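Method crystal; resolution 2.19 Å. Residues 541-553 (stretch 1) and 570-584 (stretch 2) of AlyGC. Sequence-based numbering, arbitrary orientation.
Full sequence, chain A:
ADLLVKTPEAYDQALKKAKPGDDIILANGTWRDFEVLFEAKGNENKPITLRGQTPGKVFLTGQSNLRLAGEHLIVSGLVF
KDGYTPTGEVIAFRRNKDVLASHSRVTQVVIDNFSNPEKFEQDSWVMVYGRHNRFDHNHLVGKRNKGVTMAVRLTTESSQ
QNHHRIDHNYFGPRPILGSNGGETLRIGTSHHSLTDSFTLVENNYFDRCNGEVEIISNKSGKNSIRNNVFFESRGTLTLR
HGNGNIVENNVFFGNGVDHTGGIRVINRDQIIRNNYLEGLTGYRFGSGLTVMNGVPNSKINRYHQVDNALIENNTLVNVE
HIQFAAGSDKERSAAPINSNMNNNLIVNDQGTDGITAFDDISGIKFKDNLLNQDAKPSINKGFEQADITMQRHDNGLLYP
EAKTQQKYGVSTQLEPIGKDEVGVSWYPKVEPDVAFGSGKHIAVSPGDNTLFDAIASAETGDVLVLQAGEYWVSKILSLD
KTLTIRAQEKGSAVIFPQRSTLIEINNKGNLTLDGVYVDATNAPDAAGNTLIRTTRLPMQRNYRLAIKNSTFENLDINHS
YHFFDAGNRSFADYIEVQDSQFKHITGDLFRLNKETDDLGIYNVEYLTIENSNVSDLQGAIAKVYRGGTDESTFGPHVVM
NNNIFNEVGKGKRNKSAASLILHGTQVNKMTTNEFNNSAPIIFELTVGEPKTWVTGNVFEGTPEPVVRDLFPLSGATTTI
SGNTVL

Stretch 1 541-553: RNYRLAIKNSTFE
Stretch 2 570-584: SFADYIEVQDSQFKH

The apolar centre of this contact is one face of a parallel sheet, on which mostly apolar side chains lie beside each other in register. Leu 545 (chi1 t, chi2 p) lies beside Ile 575 (m, t), CD2 to CG2 4.2 Å, and Ile 547 (m, t) beside Val 577 (t), CB to CG2 4.3 Å. Branched aliphatic residues suit these buried sites because their side chains are hydrocarbon and carry no polar group that would need a partner in the interior. Farther along the same face Phe 552 meets Phe 582, both chi1 m with chi2 near 90° and 79°. Their planes lie 18° apart and their centroids 5.2 Å, so the rings are nearly parallel but slid apart and barely overlap; Phe 552 CD1 reaches Phe 582 CE2 at 3.4 Å. At the other end Tyr 543 (chi1 p, chi2 -81°) lays its ring against Ala 572, whose CB sits 3.8 Å from the centroid of the Tyr 543 ring, over one face. The Ala 572 methyl makes a CH-pi contact with the ring, 26° off its normal.

The backbones that set this register are extended, phi mostly -120 to -145° and psi 115 to 150°. Strands 543-548 and 574-578 run 2° from parallel, 4.7 Å apart; 551-553 and 581-584 run at 6°, 4.8 Å apart. Leu 545 N donates to Tyr 574 O (3.1 Å) and Glu 576 N to Leu 545 O (2.9 Å); Ile 547 N then donates to Glu 576 O (2.7 Å) and Gln 578 N to Ile 547 O (2.8 Å). Each of Leu 545 and Ile 547 thus bonds to the residues flanking its partner, the parallel pattern. Phe 552 repeats it, its N to Gln 581 O (2.9 Å) and its O from Lys 583 N (3.0 Å).

Between the strands, Asn 549 (59/29) and Asp 579 (52/51) adopt left-handed conformations, which asparagine and aspartate tolerate well. Here a side chain joins the ladder: Ser 550 N donates to Ser 580 OG (3.2 Å), while Ser 580 OG donates to Gln 578 O (2.9 Å). Gln 581 N to Ser 550 O (2.8 Å) resumes the backbone pattern.

On the opposite, more polar face, Arg 544 (m, t, m) sets its CB 4.2 Å from the centroid of the Tyr 574 ring (chi1 p), over its face. Water 3 joins Arg 544 NH1 (3.0 Å) to Tyr 574 OH (2.6 Å). At the N-terminal edge the chain turns at Asp 573 (-54/-36); its N bonds weakly to Tyr 543 O (2.8 Å), and Asn 542 ND2 weakly to Asp 573 OD1 (3.3 Å).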

# COMPACT_ATOMS: atom_id res chain seq x y z
N ARG A 541 1.69 -12.41 -6.06
CA ARG A 541 2.56 -13.57 -6.18
C ARG A 541 3.72 -13.38 -5.21
O ARG A 541 4.09 -12.24 -4.91
CB ARG A 541 3.03 -13.64 -7.63
CG ARG A 541 3.64 -14.87 -8.13
CD ARG A 541 3.78 -14.72 -9.61
NE ARG A 541 2.48 -14.84 -10.26
CZ ARG A 541 2.14 -15.85 -11.05
NH1 ARG A 541 3.02 -16.81 -11.31
NH2 ARG A 541 0.94 -15.90 -11.61
N ASN A 542 4.28 -14.48 -4.72
CA ASN A 542 5.49 -14.39 -3.90
C ASN A 542 6.72 -14.11 -4.79
O ASN A 542 6.65 -14.14 -6.01
CB ASN A 542 5.71 -15.68 -3.10
CG ASN A 542 4.53 -16.03 -2.20
OD1 ASN A 542 3.73 -15.17 -1.84
ND2 ASN A 542 4.42 -17.30 -1.83
N TYR A 543 7.87 -13.86 -4.16
CA TYR A 543 9.10 -13.63 -4.91
C TYR A 543 10.27 -14.25 -4.17
O TYR A 543 10.19 -14.56 -2.98
CB TYR A 543 9.35 -12.12 -5.17
CG TYR A 543 9.65 -11.35 -3.92
CD1 TYR A 543 8.63 -10.92 -3.08
CD2 TYR A 543 10.95 -11.10 -3.55
CE1 TYR A 543 8.91 -10.24 -1.92
CE2 TYR A 543 11.24 -10.40 -2.39
CZ TYR A 543 10.21 -9.98 -1.58
OH TYR A 543 10.51 -9.31 -0.42
N ARG A 544 11.38 -14.41 -4.89
CA ARG A 544 12.64 -14.92 -4.36
C ARG A 544 13.75 -13.90 -4.60
O ARG A 544 13.82 -13.29 -5.67
CB ARG A 544 13.02 -16.26 -5.03
CG ARG A 544 12.09 -17.42 -4.72
CD ARG A 544 12.27 -18.58 -5.68
NE ARG A 544 11.59 -18.34 -6.95
CZ ARG A 544 12.01 -18.83 -8.12
NH1 ARG A 544 13.10 -19.57 -8.17
NH2 ARG A 544 11.34 -18.55 -9.23
N LEU A 545 14.62 -13.72 -3.61
CA LEU A 545 15.76 -12.81 -3.73
C LEU A 545 17.00 -13.49 -3.17
O LEU A 545 17.03 -13.89 -2.01
CB LEU A 545 15.47 -11.50 -2.98
CG LEU A 545 16.61 -10.48 -2.85
CD1 LEU A 545 17.13 -10.08 -4.22
CD2 LEU A 545 16.17 -9.27 -2.06
N ALA A 546 18.03 -13.64 -4.01
CA ALA A 546 19.32 -14.22 -3.64
C ALA A 546 20.42 -13.22 -3.94
O ALA A 546 20.45 -12.62 -5.02
CB ALA A 546 19.59 -15.53 -4.38
N ILE A 547 21.33 -13.03 -2.98
CA ILE A 547 22.42 -12.06 -3.08
C ILE A 547 23.71 -12.76 -2.67
O ILE A 547 23.83 -13.22 -1.53
CB ILE A 547 22.15 -10.83 -2.19
CG1 ILE A 547 20.91 -10.10 -2.69
CG2 ILE A 547 23.35 -9.90 -2.18
CD1 ILE A 547 20.49 -8.99 -1.80
N LYS A 548 24.66 -12.85 -3.60
CA LYS A 548 25.88 -13.63 -3.41
C LYS A 548 27.08 -12.84 -3.89
O LYS A 548 27.04 -12.25 -4.98
CB LYS A 548 25.84 -14.96 -4.17
CG LYS A 548 24.54 -15.69 -4.05
CD LYS A 548 24.45 -16.89 -4.98
CE LYS A 548 23.11 -17.58 -4.76
NZ LYS A 548 22.91 -18.78 -5.61
N ASN A 549 28.15 -12.83 -3.10
CA ASN A 549 29.45 -12.31 -3.55
C ASN A 549 29.38 -10.84 -3.96
O ASN A 549 30.15 -10.41 -4.82
CB ASN A 549 30.00 -13.13 -4.72
CG ASN A 549 29.96 -14.62 -4.44
OD1 ASN A 549 29.34 -15.38 -5.18
ND2 ASN A 549 30.62 -15.04 -3.38
N SER A 550 28.48 -10.06 -3.38
CA SER A 550 28.26 -8.72 -3.89
C SER A 550 28.61 -7.68 -2.83
O SER A 550 28.70 -7.97 -1.64
CB SER A 550 26.80 -8.54 -4.35
OG SER A 550 26.51 -9.44 -5.40
N THR A 551 28.79 -6.46 -3.30
CA THR A 551 29.20 -5.36 -2.45
C THR A 551 28.30 -4.16 -2.71
O THR A 551 28.03 -3.83 -3.87
CB THR A 551 30.67 -4.98 -2.70
OG1 THR A 551 31.48 -6.14 -2.55
CG2 THR A 551 31.12 -3.90 -1.73
N PHE A 552 27.85 -3.51 -1.65
CA PHE A 552 26.91 -2.41 -1.75
C PHE A 552 27.40 -1.31 -0.83
O PHE A 552 27.52 -1.53 0.38
CB PHE A 552 25.48 -2.86 -1.38
CG PHE A 552 25.01 -4.07 -2.15
CD1 PHE A 552 25.24 -5.34 -1.68
CD2 PHE A 552 24.33 -3.93 -3.36
CE1 PHE A 552 24.81 -6.44 -2.37
CE2 PHE A 552 23.91 -5.03 -4.06
CZ PHE A 552 24.16 -6.29 -3.57
N GLU A 553 27.69 -0.13 -1.38
CA GLU A 553 28.35 0.92 -0.63
C GLU A 553 27.71 2.27 -0.87
O GLU A 553 27.17 2.54 -1.95
CB GLU A 553 29.83 1.05 -0.99
CG GLU A 553 30.71 -0.03 -0.45
CD GLU A 553 32.17 0.23 -0.74
OE1 GLU A 553 32.47 1.20 -1.48
OE2 GLU A 553 33.02 -0.53 -0.24
N SER A 570 3.56 -7.89 0.68
CA SER A 570 4.45 -8.65 -0.18
C SER A 570 4.99 -9.85 0.59
O SER A 570 4.99 -9.87 1.82
CB SER A 570 5.61 -7.77 -0.69
OG SER A 570 6.50 -7.41 0.36
N PHE A 571 5.46 -10.86 -0.15
CA PHE A 571 5.92 -12.08 0.51
C PHE A 571 7.08 -12.70 -0.25
O PHE A 571 6.92 -13.10 -1.41
CB PHE A 571 4.78 -13.09 0.68
CG PHE A 571 5.16 -14.27 1.57
CD1 PHE A 571 5.00 -14.19 2.95
CD2 PHE A 571 5.70 -15.43 1.02
CE1 PHE A 571 5.37 -15.25 3.76
CE2 PHE A 571 6.06 -16.49 1.83
CZ PHE A 571 5.89 -16.41 3.20
N ALA A 572 8.24 -12.79 0.40
CA ALA A 572 9.39 -13.48 -0.14
C ALA A 572 9.40 -14.94 0.31
O ALA A 572 9.50 -15.22 1.50
CB ALA A 572 10.69 -12.79 0.29
N ASP A 573 9.29 -15.87 -0.65
CA ASP A 573 9.55 -17.28 -0.35
C ASP A 573 10.92 -17.47 0.30
O ASP A 573 11.08 -18.32 1.18
CB ASP A 573 9.44 -18.12 -1.62
CG ASP A 573 7.97 -18.47 -1.98
OD1 ASP A 573 7.22 -18.90 -1.11
OD2 ASP A 573 7.58 -18.35 -3.15
N TYR A 574 11.92 -16.68 -0.11
CA TYR A 574 13.14 -16.58 0.68
C TYR A 574 13.91 -15.34 0.26
O TYR A 574 13.81 -14.88 -0.88
CB TYR A 574 14.05 -17.81 0.56
CG TYR A 574 14.57 -18.12 -0.83
CD1 TYR A 574 15.68 -17.46 -1.36
CD2 TYR A 574 13.97 -19.09 -1.61
CE1 TYR A 574 16.15 -17.76 -2.64
CE2 TYR A 574 14.42 -19.39 -2.87
CZ TYR A 574 15.50 -18.73 -3.38
OH TYR A 574 15.93 -19.08 -4.64
N ILE A 575 14.67 -14.82 1.21
CA ILE A 575 15.72 -13.85 0.97
C ILE A 575 17.01 -14.47 1.49
O ILE A 575 17.08 -14.85 2.66
CB ILE A 575 15.43 -12.51 1.67
CG1 ILE A 575 14.15 -11.90 1.10
CG2 ILE A 575 16.57 -11.54 1.51
CD1 ILE A 575 13.58 -10.81 1.97
N GLU A 576 18.00 -14.62 0.61
CA GLU A 576 19.25 -15.26 0.97
C GLU A 576 20.44 -14.38 0.62
O GLU A 576 20.59 -13.97 -0.53
CB GLU A 576 19.40 -16.61 0.28
CG GLU A 576 20.17 -17.59 1.14
CD GLU A 576 20.93 -18.60 0.34
OE1 GLU A 576 21.39 -19.59 0.96
OE2 GLU A 576 21.05 -18.41 -0.89
N VAL A 577 21.28 -14.10 1.61
CA VAL A 577 22.47 -13.28 1.46
C VAL A 577 23.68 -14.12 1.86
O VAL A 577 23.75 -14.60 3.00
CB VAL A 577 22.40 -12.00 2.31
CG1 VAL A 577 23.66 -11.18 2.13
CG2 VAL A 577 21.16 -11.18 1.93
N GLN A 578 24.62 -14.30 0.93
CA GLN A 578 25.84 -15.08 1.16
C GLN A 578 27.05 -14.27 0.73
O GLN A 578 27.05 -13.68 -0.36
CB GLN A 578 25.82 -16.41 0.39
CG GLN A 578 24.71 -17.37 0.74
CD GLN A 578 24.87 -17.96 2.12
OE1 GLN A 578 25.95 -17.92 2.71
NE2 GLN A 578 23.79 -18.52 2.65
N ASP A 579 28.08 -14.25 1.58
CA ASP A 579 29.41 -13.76 1.19
C ASP A 579 29.35 -12.37 0.56
O ASP A 579 29.88 -12.14 -0.53
CB ASP A 579 30.08 -14.75 0.22
CG ASP A 579 30.05 -16.18 0.73
OD1 ASP A 579 30.59 -16.43 1.82
OD2 ASP A 579 29.47 -17.07 0.06
N SER A 580 28.68 -11.43 1.23
CA SER A 580 28.43 -10.11 0.66
C SER A 580 28.79 -9.02 1.66
O SER A 580 28.80 -9.24 2.87
CB SER A 580 26.95 -9.98 0.21
OG SER A 580 26.66 -10.88 -0.84
N GLN A 581 29.10 -7.83 1.14
CA GLN A 581 29.53 -6.73 1.99
C GLN A 581 28.62 -5.53 1.82
O GLN A 581 28.17 -5.23 0.71
CB GLN A 581 30.97 -6.29 1.68
CG GLN A 581 31.79 -7.29 0.88
CD GLN A 581 31.95 -8.63 1.55
OE1 GLN A 581 32.11 -8.70 2.73
NE2 GLN A 581 31.93 -9.69 0.79
N PHE A 582 28.38 -4.82 2.91
CA PHE A 582 27.51 -3.66 2.92
C PHE A 582 28.19 -2.59 3.75
O PHE A 582 28.59 -2.87 4.89
CB PHE A 582 26.14 -4.00 3.52
CG PHE A 582 25.47 -5.18 2.87
CD1 PHE A 582 25.84 -6.47 3.18
CD2 PHE A 582 24.46 -4.99 1.94
CE1 PHE A 582 25.23 -7.55 2.56
CE2 PHE A 582 23.84 -6.06 1.32
CZ PHE A 582 24.21 -7.34 1.64
N LYS A 583 28.31 -1.39 3.23
CA LYS A 583 28.95 -0.34 3.97
C LYS A 583 28.39 1.05 3.74
O LYS A 583 28.18 1.44 2.64
CB LYS A 583 30.44 -0.35 3.68
CG LYS A 583 31.26 0.50 4.60
CD LYS A 583 32.75 0.27 4.44
CE LYS A 583 33.43 0.08 5.78
NZ LYS A 583 34.78 0.70 5.85
N HIS A 584 28.19 1.79 4.81
CA HIS A 584 27.69 3.16 4.79
C HIS A 584 26.27 3.33 4.30
O HIS A 584 26.06 3.82 3.22
CB HIS A 584 28.60 4.12 4.03
CG HIS A 584 30.04 4.05 4.41
ND1 HIS A 584 30.50 4.31 5.68
CD2 HIS A 584 31.14 3.77 3.68
CE1 HIS A 584 31.81 4.18 5.71
NE2 HIS A 584 32.22 3.85 4.51
O HOH W 1 5.05 -10.71 -3.08
O HOH W 2 8.39 -9.14 1.37
O HOH W 3 14.86 -20.87 -6.14